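Local coordinates for haloacid delahogenase-like family hydrolase (Xanthomonas campestris pv. campestris, PDB 2PKE), which binds magnesium and is probably a phosphatase of the haloacid dehalogenase-like hydrolase family, at residues 19-24 with 139-144; 143-146 with 150-153; 28-33 with 107-112. All blocks are in the same frame, centred on the assembly; numbering follows the deposited sequence.

Contact 1 (19-24 with 139-144). With MG (magnesium ion), chain C.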
loop_
_atom_site.group_PDB
_atom_site.type_symbol
_atom_site.label_atom_id
_atom_site.label_comp_id
_atom_site.label_asym_id
_atom_site.label_seq_id
_atom_site.Cartn_x
_atom_site.Cartn_y
_atom_site.Cartn_z
ATOM N N ASP A 19 -2.985 15.649 5.338
ATOM C CA ASP A 19 -2.450 14.450 6.008
ATOM C C ASP A 19 -3.555 13.739 6.807
ATOM O O ASP A 19 -4.622 14.303 7.086
ATOM C CB ASP A 19 -1.299 14.867 6.933
ATOM C CG ASP A 19 -0.665 13.721 7.688
ATOM O OD1 ASP A 19 -0.425 12.634 7.098
ATOM O OD2 ASP A 19 -0.387 13.894 8.918
ATOM N N GLY A 20 -3.341 12.477 7.166
ATOM C CA GLY A 20 -4.345 11.799 8.023
ATOM C C GLY A 20 -3.909 11.726 9.483
ATOM O O GLY A 20 -4.454 12.409 10.355
ATOM N N ASP A 21 -2.952 10.860 9.747
ATOM C CA ASP A 21 -2.534 10.542 11.116
ATOM C C ASP A 21 -2.059 11.803 11.827
ATOM O O ASP A 21 -1.157 12.515 11.340
ATOM C CB ASP A 21 -1.366 9.551 11.104
ATOM C CG ASP A 21 -1.740 8.119 10.694
ATOM O OD1 ASP A 21 -2.861 7.647 10.812
ATOM O OD2 ASP A 21 -0.811 7.389 10.301
ATOM N N ASP A 22 -2.725 12.134 12.917
ATOM C CA ASP A 22 -2.377 13.263 13.770
ATOM C C ASP A 22 -2.698 14.627 13.169
ATOM O O ASP A 22 -2.262 15.659 13.708
ATOM C CB ASP A 22 -0.915 13.194 14.188
ATOM C CG ASP A 22 -0.546 11.832 14.711
ATOM O OD1 ASP A 22 -1.231 11.371 15.645
ATOM O OD2 ASP A 22 0.361 11.218 14.103
ATOM N N THR A 23 -3.480 14.604 12.089
ATOM C CA THR A 23 -3.980 15.796 11.404
ATOM C C THR A 23 -5.544 15.725 11.359
ATOM O O THR A 23 -6.235 16.620 11.881
ATOM C CB THR A 23 -3.413 15.960 9.968
ATOM O OG1 THR A 23 -1.994 16.153 10.019
ATOM C CG2 THR A 23 -4.091 17.146 9.274
ATOM N N LEU A 24 -6.076 14.671 10.732
ATOM C CA LEU A 24 -7.524 14.417 10.712
ATOM C C LEU A 24 -8.009 13.553 11.895
ATOM O O LEU A 24 -9.143 13.695 12.331
ATOM C CB LEU A 24 -7.955 13.760 9.393
ATOM C CG LEU A 24 -7.586 14.469 8.084
ATOM C CD1 LEU A 24 -7.938 13.545 6.939
ATOM C CD2 LEU A 24 -8.303 15.785 7.978
ATOM N N PHE A 139 -3.386 -0.504 2.983
ATOM C CA PHE A 139 -4.566 -1.137 3.577
ATOM C C PHE A 139 -4.967 -0.490 4.909
ATOM O O PHE A 139 -6.139 -0.239 5.134
ATOM C CB PHE A 139 -4.342 -2.628 3.778
ATOM C CG PHE A 139 -5.535 -3.332 4.362
ATOM C CD1 PHE A 139 -6.609 -3.667 3.559
ATOM C CD2 PHE A 139 -5.590 -3.633 5.721
ATOM C CE1 PHE A 139 -7.713 -4.296 4.087
ATOM C CE2 PHE A 139 -6.712 -4.223 6.270
ATOM C CZ PHE A 139 -7.771 -4.573 5.446
ATOM N N HIS A 140 -4.010 -0.246 5.799
ATOM C CA HIS A 140 -4.337 0.362 7.072
ATOM C C HIS A 140 -4.852 1.800 6.922
ATOM O O HIS A 140 -5.833 2.180 7.575
ATOM C CB HIS A 140 -3.146 0.284 7.996
ATOM C CG HIS A 140 -3.459 0.630 9.419
ATOM N ND1 HIS A 140 -2.475 0.905 10.342
ATOM C CD2 HIS A 140 -4.634 0.703 10.087
ATOM C CE1 HIS A 140 -3.032 1.159 11.511
ATOM N NE2 HIS A 140 -4.342 1.027 11.387
ATOM N N GLN A 141 -4.200 2.589 6.080
ATOM C CA GLN A 141 -4.646 3.987 5.809
ATOM C C GLN A 141 -6.040 4.010 5.173
ATOM O O GLN A 141 -6.905 4.810 5.545
ATOM C CB GLN A 141 -3.614 4.762 4.947
ATOM C CG GLN A 141 -2.271 4.985 5.641
ATOM C CD GLN A 141 -2.404 5.891 6.804
ATOM O OE1 GLN A 141 -3.274 6.755 6.816
ATOM N NE2 GLN A 141 -1.531 5.730 7.794
ATOM N N GLU A 142 -6.300 3.074 4.263
ATOM C CA GLU A 142 -7.640 2.971 3.682
ATOM C C GLU A 142 -8.696 2.633 4.736
ATOM O O GLU A 142 -9.786 3.196 4.754
ATOM C CB GLU A 142 -7.653 1.932 2.595
ATOM C CG GLU A 142 -7.138 2.449 1.275
ATOM C CD GLU A 142 -7.183 1.356 0.227
ATOM O OE1 GLU A 142 -7.433 0.192 0.595
ATOM O OE2 GLU A 142 -6.950 1.659 -0.949
ATOM N N GLN A 143 -8.344 1.740 5.661
ATOM C CA GLN A 143 -9.259 1.382 6.730
ATOM C C GLN A 143 -9.477 2.546 7.708
ATOM O O GLN A 143 -10.594 2.745 8.184
ATOM C CB GLN A 143 -8.832 0.083 7.406
ATOM C CG GLN A 143 -9.127 -1.212 6.564
ATOM C CD GLN A 143 -10.515 -1.236 5.846
ATOM O OE1 GLN A 143 -10.605 -1.583 4.665
ATOM N NE2 GLN A 143 -11.581 -0.852 6.556
ATOM N N LYS A 144 -8.460 3.349 7.962
ATOM C CA LYS A 144 -8.578 4.490 8.871
ATOM C C LYS A 144 -9.543 5.520 8.300
ATOM O O LYS A 144 -10.437 5.947 9.011
ATOM C CB LYS A 144 -7.224 5.121 9.211
ATOM C CG LYS A 144 -6.236 4.221 10.042
ATOM C CD LYS A 144 -5.146 5.095 10.710
ATOM C CE LYS A 144 -3.753 4.534 10.755
ATOM N NZ LYS A 144 -2.919 5.128 11.902
HETATM MG MG MG C . 0.605 13.046 10.416
HETATM O O HOH W 1 0.687 11.385 9.063
HETATM O O HOH W 2 -2.016 9.120 7.658
HETATM O O HOH W 3 -0.167 4.497 10.883
HETATM O O HOH W 4 1.631 12.290 12.047
HETATM O O HOH W 5 2.413 13.833 9.491
#
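Asp21 reaches from the magnesium loop to two side chains of helix 138-148, one for each carboxylate oxygen. The charged pair is Lys144 NZ with Asp21 OD1, a salt bridge of 2.7 Å in which the ammonium group lies above the carboxylate plane. With chi1 at -72°, Asp21 CG stands opposite its own carbonyl carbon, which lets the carboxylate extend to the helix while the carbonyl oxygen stays on the metal. The uncharged donor is Gln141 NE2, which bonds to Asp21 OD2 at 3.1 Å, also from above the carboxylate plane; the acceptor lies nearly in the amide plane, yet the two flat groups are turned 61° apart. Two waters add further links: water 2 donates to Gln141 OE1 at 2.8 Å and accepts from Asp21 N, and water 3 joins Lys144 NZ to Asp21 OD2. Metal bonds form the third group. Magnesium takes Asp19 OD2 at 2.0 Å, Asp21 O at 2.1 Å, three waters and Asn187, while Lys163 forms a salt bridge with Asp19 OD1. The loop carries the DxDx(T/V) pattern of HAD hydrolases, in which the first aspartate is normally the nucleophile and the second the general acid-base. Asp21 thus serves the metal through its backbone and the helix through its carboxylate, and Gln141, Lys144 and Trp25, which donates to OD1, fix the direction of that carboxylate.

Contact 2 (143-146 with 150-153)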
loop_
_atom_site.group_PDB
_atom_site.type_symbol
_atom_site.label_atom_id
_atom_site.label_comp_id
_atom_site.label_asym_id
_atom_site.label_seq_id
_atom_site.Cartn_x
_atom_site.Cartn_y
_atom_site.Cartn_z
ATOM N N GLN A 143 -8.344 1.740 5.661
ATOM C CA GLN A 143 -9.259 1.382 6.730
ATOM C C GLN A 143 -9.477 2.546 7.708
ATOM O O GLN A 143 -10.594 2.745 8.184
ATOM C CB GLN A 143 -8.832 0.083 7.406
ATOM C CG GLN A 143 -9.127 -1.212 6.564
ATOM C CD GLN A 143 -10.515 -1.236 5.846
ATOM O OE1 GLN A 143 -10.605 -1.583 4.665
ATOM N NE2 GLN A 143 -11.581 -0.852 6.556
ATOM N N LYS A 144 -8.460 3.349 7.962
ATOM C CA LYS A 144 -8.578 4.490 8.871
ATOM C C LYS A 144 -9.543 5.520 8.300
ATOM O O LYS A 144 -10.437 5.947 9.011
ATOM C CB LYS A 144 -7.224 5.121 9.211
ATOM C CG LYS A 144 -6.236 4.221 10.042
ATOM C CD LYS A 144 -5.146 5.095 10.710
ATOM C CE LYS A 144 -3.753 4.534 10.755
ATOM N NZ LYS A 144 -2.919 5.128 11.902
ATOM N N ILE A 145 -9.409 5.858 7.018
ATOM C CA ILE A 145 -10.369 6.787 6.422
ATOM C C ILE A 145 -11.812 6.252 6.509
ATOM O O ILE A 145 -12.726 7.011 6.744
ATOM C CB ILE A 145 -9.939 7.265 5.001
ATOM C CG1 ILE A 145 -10.900 8.326 4.463
ATOM C CG2 ILE A 145 -9.828 6.127 4.009
ATOM C CD1 ILE A 145 -10.913 9.633 5.293
ATOM N N GLU A 146 -12.020 4.961 6.343
ATOM C CA GLU A 146 -13.385 4.384 6.455
ATOM C C GLU A 146 -13.871 4.393 7.918
ATOM O O GLU A 146 -14.959 4.865 8.179
ATOM C CB GLU A 146 -13.429 3.000 5.776
ATOM C CG GLU A 146 -14.874 2.372 5.499
ATOM C CD GLU A 146 -15.795 3.135 4.457
ATOM O OE1 GLU A 146 -15.296 3.662 3.422
ATOM O OE2 GLU A 146 -17.034 3.185 4.686
ATOM N N LEU A 150 -15.004 10.117 7.717
ATOM C CA LEU A 150 -14.710 11.175 6.745
ATOM C C LEU A 150 -14.626 10.727 5.271
ATOM O O LEU A 150 -14.300 11.528 4.438
ATOM C CB LEU A 150 -13.363 11.853 7.103
ATOM C CG LEU A 150 -13.202 12.487 8.502
ATOM C CD1 LEU A 150 -11.770 12.839 8.709
ATOM C CD2 LEU A 150 -14.062 13.732 8.664
ATOM N N SER A 151 -14.912 9.459 4.963
ATOM C CA SER A 151 -14.900 8.938 3.563
ATOM C C SER A 151 -15.718 9.704 2.570
ATOM O O SER A 151 -15.356 9.812 1.420
ATOM C CB SER A 151 -15.409 7.486 3.502
ATOM O OG SER A 151 -14.408 6.637 3.950
ATOM N N ASP A 152 -16.866 10.187 2.984
ATOM C CA ASP A 152 -17.690 10.960 2.080
ATOM C C ASP A 152 -17.008 12.230 1.606
ATOM O O ASP A 152 -17.352 12.712 0.534
ATOM C CB ASP A 152 -19.074 11.281 2.685
ATOM C CG ASP A 152 -18.977 12.149 3.920
ATOM O OD1 ASP A 152 -18.094 11.923 4.754
ATOM O OD2 ASP A 152 -19.815 13.049 4.067
ATOM N N LEU A 153 -16.089 12.797 2.399
ATOM C CA LEU A 153 -15.357 13.982 2.016
ATOM C C LEU A 153 -14.064 13.703 1.268
ATOM O O LEU A 153 -13.549 14.587 0.611
ATOM C CB LEU A 153 -14.986 14.835 3.246
ATOM C CG LEU A 153 -16.125 15.388 4.102
ATOM C CD1 LEU A 153 -15.602 15.961 5.413
ATOM C CD2 LEU A 153 -16.854 16.461 3.288
HETATM O O HOH W 6 -15.891 7.022 6.453
#
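Ser151 OG donates to Glu146 OE1 over 3.1 Å, linking the last turns of helix 138-148 to the chain that leaves it. The hydroxyl meets this oxygen from well above the carboxylate plane, 68° out of it. Beside this polar link is an apolar one: Ile145 CD1 rests 3.8 Å from Leu150 CB, the two side chains crossing at about a right angle. Ile145 CG1 also passes near Ser151 OG, at 3.9 Å, so the serine side chain has a hydrocarbon neighbour as well as a carboxylate.

Torsions further back account for these positions. Glu146 starts away from 150-153, but a bend at chi2 (65°) folds its carboxylate back over Ser151. Ile145 has CG1 opposite its backbone N, chi1 -175°, and this branch carries CD1 to Leu150. On the backbone, water 6 bridges the turn, donating to Glu146 O at 2.9 Å and accepting from Ser151 N at 3.0 Å. Ser148 OG bonds to both Ile145 O and Leu150 N, tying the helix end to the next residues. Leu153 N returns to Leu150 O at 3.0 Å, closing a turn in the second segment.

The contact lies where helix 138-148 gives way to the loop leading to strand 157-160, an edge strand of the parallel sheet within this chain; Leu150 and Leu153 pack on helix 117-125, and Ile145 on Trp25.

Contact 3 (28-33 with 107-112)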
loop_
_atom_site.group_PDB
_atom_site.type_symbol
_atom_site.label_atom_id
_atom_site.label_comp_id
_atom_site.label_asym_id
_atom_site.label_seq_id
_atom_site.Cartn_x
_atom_site.Cartn_y
_atom_site.Cartn_z
ATOM N N GLU A 28 -0.849 8.965 16.903
ATOM C CA GLU A 28 0.333 8.892 17.717
ATOM C C GLU A 28 0.023 8.370 19.122
ATOM O O GLU A 28 0.816 7.663 19.694
ATOM C CB GLU A 28 1.000 10.266 17.816
ATOM C CG GLU A 28 2.394 10.186 18.386
ATOM C CD GLU A 28 3.356 9.341 17.516
ATOM O OE1 GLU A 28 3.197 9.291 16.259
ATOM O OE2 GLU A 28 4.292 8.734 18.098
ATOM N N ASP A 29 -1.131 8.723 19.668
ATOM C CA ASP A 29 -1.537 8.246 20.992
ATOM C C ASP A 29 -1.417 6.737 21.050
ATOM O O ASP A 29 -0.978 6.173 22.042
ATOM C CB ASP A 29 -3.010 8.563 21.309
ATOM C CG ASP A 29 -3.331 10.046 21.308
ATOM O OD1 ASP A 29 -3.011 10.736 20.328
ATOM O OD2 ASP A 29 -3.968 10.502 22.279
ATOM N N TYR A 30 -1.883 6.083 19.986
ATOM C CA TYR A 30 -1.886 4.625 19.924
ATOM C C TYR A 30 -0.512 4.014 19.727
ATOM O O TYR A 30 -0.235 2.929 20.225
ATOM C CB TYR A 30 -2.883 4.139 18.863
ATOM C CG TYR A 30 -4.296 4.566 19.225
ATOM C CD1 TYR A 30 -5.032 3.849 20.144
ATOM C CD2 TYR A 30 -4.853 5.722 18.706
ATOM C CE1 TYR A 30 -6.289 4.248 20.519
ATOM C CE2 TYR A 30 -6.117 6.134 19.084
ATOM C CZ TYR A 30 -6.827 5.390 19.992
ATOM O OH TYR A 30 -8.095 5.769 20.385
ATOM N N TYR A 31 0.338 4.700 18.981
ATOM C CA TYR A 31 1.700 4.294 18.854
ATOM C C TYR A 31 2.443 4.471 20.197
ATOM O O TYR A 31 3.291 3.667 20.559
ATOM C CB TYR A 31 2.364 5.065 17.726
ATOM C CG TYR A 31 1.998 4.545 16.373
ATOM C CD1 TYR A 31 2.544 3.375 15.904
ATOM C CD2 TYR A 31 1.114 5.220 15.552
ATOM C CE1 TYR A 31 2.223 2.867 14.624
ATOM C CE2 TYR A 31 0.793 4.735 14.300
ATOM C CZ TYR A 31 1.361 3.559 13.845
ATOM O OH TYR A 31 1.042 3.095 12.622
ATOM N N ARG A 32 2.147 5.526 20.930
ATOM C CA ARG A 32 2.775 5.696 22.242
ATOM C C ARG A 32 2.336 4.605 23.217
ATOM O O ARG A 32 3.114 4.162 24.089
ATOM C CB ARG A 32 2.464 7.084 22.801
ATOM C CG ARG A 32 3.325 8.161 22.204
ATOM C CD ARG A 32 2.823 9.533 22.618
ATOM N NE ARG A 32 3.912 10.422 23.018
ATOM C CZ ARG A 32 4.812 10.948 22.188
ATOM N NH1 ARG A 32 4.779 10.677 20.878
ATOM N NH2 ARG A 32 5.759 11.748 22.676
ATOM N N THR A 33 1.083 4.188 23.100
ATOM C CA THR A 33 0.563 3.075 23.916
ATOM C C THR A 33 1.280 1.775 23.584
ATOM O O THR A 33 1.641 0.994 24.481
ATOM C CB THR A 33 -0.931 2.875 23.686
ATOM O OG1 THR A 33 -1.611 4.049 24.139
ATOM C CG2 THR A 33 -1.435 1.661 24.447
ATOM N N LEU A 107 -2.843 -2.093 14.609
ATOM C CA LEU A 107 -3.407 -2.242 13.278
ATOM C C LEU A 107 -4.913 -2.103 13.203
ATOM O O LEU A 107 -5.444 -1.927 12.131
ATOM C CB LEU A 107 -2.976 -3.572 12.660
ATOM C CG LEU A 107 -1.557 -3.602 12.099
ATOM C CD1 LEU A 107 -1.150 -5.058 11.829
ATOM C CD2 LEU A 107 -1.393 -2.767 10.814
ATOM N N GLN A 108 -5.605 -2.218 14.321
ATOM C CA GLN A 108 -7.040 -1.973 14.387
ATOM C C GLN A 108 -7.311 -0.887 15.413
ATOM O O GLN A 108 -8.324 -0.934 16.095
ATOM C CB GLN A 108 -7.791 -3.204 14.834
ATOM C CG GLN A 108 -7.281 -4.506 14.368
ATOM C CD GLN A 108 -7.895 -5.618 15.190
ATOM O OE1 GLN A 108 -7.200 -6.454 15.784
ATOM N NE2 GLN A 108 -9.223 -5.605 15.271
ATOM N N HIS A 109 -6.417 0.084 15.543
ATOM C CA HIS A 109 -6.604 1.063 16.614
ATOM C C HIS A 109 -7.847 1.873 16.299
ATOM O O HIS A 109 -8.159 2.104 15.127
ATOM C CB HIS A 109 -5.355 1.933 16.939
ATOM C CG HIS A 109 -5.012 3.002 15.935
ATOM N ND1 HIS A 109 -5.836 4.077 15.654
ATOM C CD2 HIS A 109 -3.880 3.198 15.214
ATOM C CE1 HIS A 109 -5.239 4.862 14.766
ATOM N NE2 HIS A 109 -4.047 4.354 14.490
ATOM N N PRO A 110 -8.587 2.255 17.355
ATOM C CA PRO A 110 -9.762 3.104 17.134
ATOM C C PRO A 110 -9.343 4.366 16.377
ATOM O O PRO A 110 -8.289 4.932 16.672
ATOM C CB PRO A 110 -10.245 3.457 18.559
ATOM C CG PRO A 110 -9.455 2.539 19.531
ATOM C CD PRO A 110 -8.309 1.940 18.779
ATOM N N VAL A 111 -10.153 4.787 15.409
ATOM C CA VAL A 111 -9.913 6.024 14.663
ATOM C C VAL A 111 -10.883 7.099 15.138
ATOM O O VAL A 111 -12.098 7.098 14.846
ATOM C CB VAL A 111 -10.022 5.802 13.127
ATOM C CG1 VAL A 111 -9.741 7.073 12.393
ATOM C CG2 VAL A 111 -9.050 4.719 12.689
ATOM N N GLU A 112 -10.331 8.036 15.890
ATOM C CA GLU A 112 -11.102 9.108 16.474
ATOM C C GLU A 112 -10.700 10.405 15.793
ATOM O O GLU A 112 -9.571 10.881 15.951
ATOM C CB GLU A 112 -10.815 9.173 17.963
ATOM C CG GLU A 112 -11.321 10.453 18.638
ATOM C CD GLU A 112 -10.981 10.509 20.128
ATOM O OE1 GLU A 112 -10.450 9.501 20.672
ATOM O OE2 GLU A 112 -11.249 11.568 20.738
#
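Tyr30 and His109 bring the first turn of helix 28-42 against the irregular chain of 107-112, extended from His109 onward, their CA atoms 6.8 Å apart. These segments lie where the helical cap of this HAD-type hydrolase meets its Rossmann-like core: helix 28-42 leads into the helical region, and 107-112 returns from helix 93-107 toward helix 117-125. In the first segment, regular bonds such as Arg32 N to Glu28 O hold the helical turn. In the second, His109, Pro110 and Val111 have extended backbone angles, and Glu112 pairs by its backbone with Lys26.

The side-chain contact is built round the Tyr30 ring. It lies almost exactly parallel to the His109 imidazole, 1° between planes, but the rings are slid apart so far that they barely overlap, with centroids 4.6 Å apart. Each ring instead lies over the other residue's CB, giving a reciprocal pair of CH-pi contacts; His109 CB stands 4.1 Å from the centroid of the Tyr30 ring. His109 CG sits between its backbone N and carbonyl carbon (chi1 74°), an orientation that lays the imidazole face to face with the tyrosine but offset, with ND1 over the tyrosine face. Farther out along the phenol, Pro110 packs its ring against Tyr30, CD to CE1 at 3.5 Å, while CB and CG approach the hydroxyl end.

The imidazole is gripped at both nitrogens: NE2 is hydrogen-bonded to Lys144 NZ of helix 138-148, consistent with NE2 accepting and ND1 carrying the proton. His109 ND1 donates to Pro110 O at 2.8 Å and 166°, nearly in its own ring plane but above the plane of the carbonyl, and the same Pro110 O lies 3.5 Å from Tyr30 CE2.

In the fold
Lys144 ties contact 1 to contact 3, and the helix it sits on runs on into contact 2. Its NZ, paired with Asp21 in contact 1, is 2.9 Å from His109 NE2 of contact 3, probably a hydrogen bond. A second tie between contacts 1 and 3 is Asp22 OD1 to Glu28 N, 2.7 Å, at the start of the helix that carries Tyr30. Contacts 1 and 2 also meet through Leu24 CB and Leu150 CD1, 4.0 Å apart. Only contact 1 holds metal ligands: the side chain of His109 is about 11 Å from magnesium and that of Leu150 about 12 Å. Along the chain, contact 3 is nested within the loop closed by contact 1.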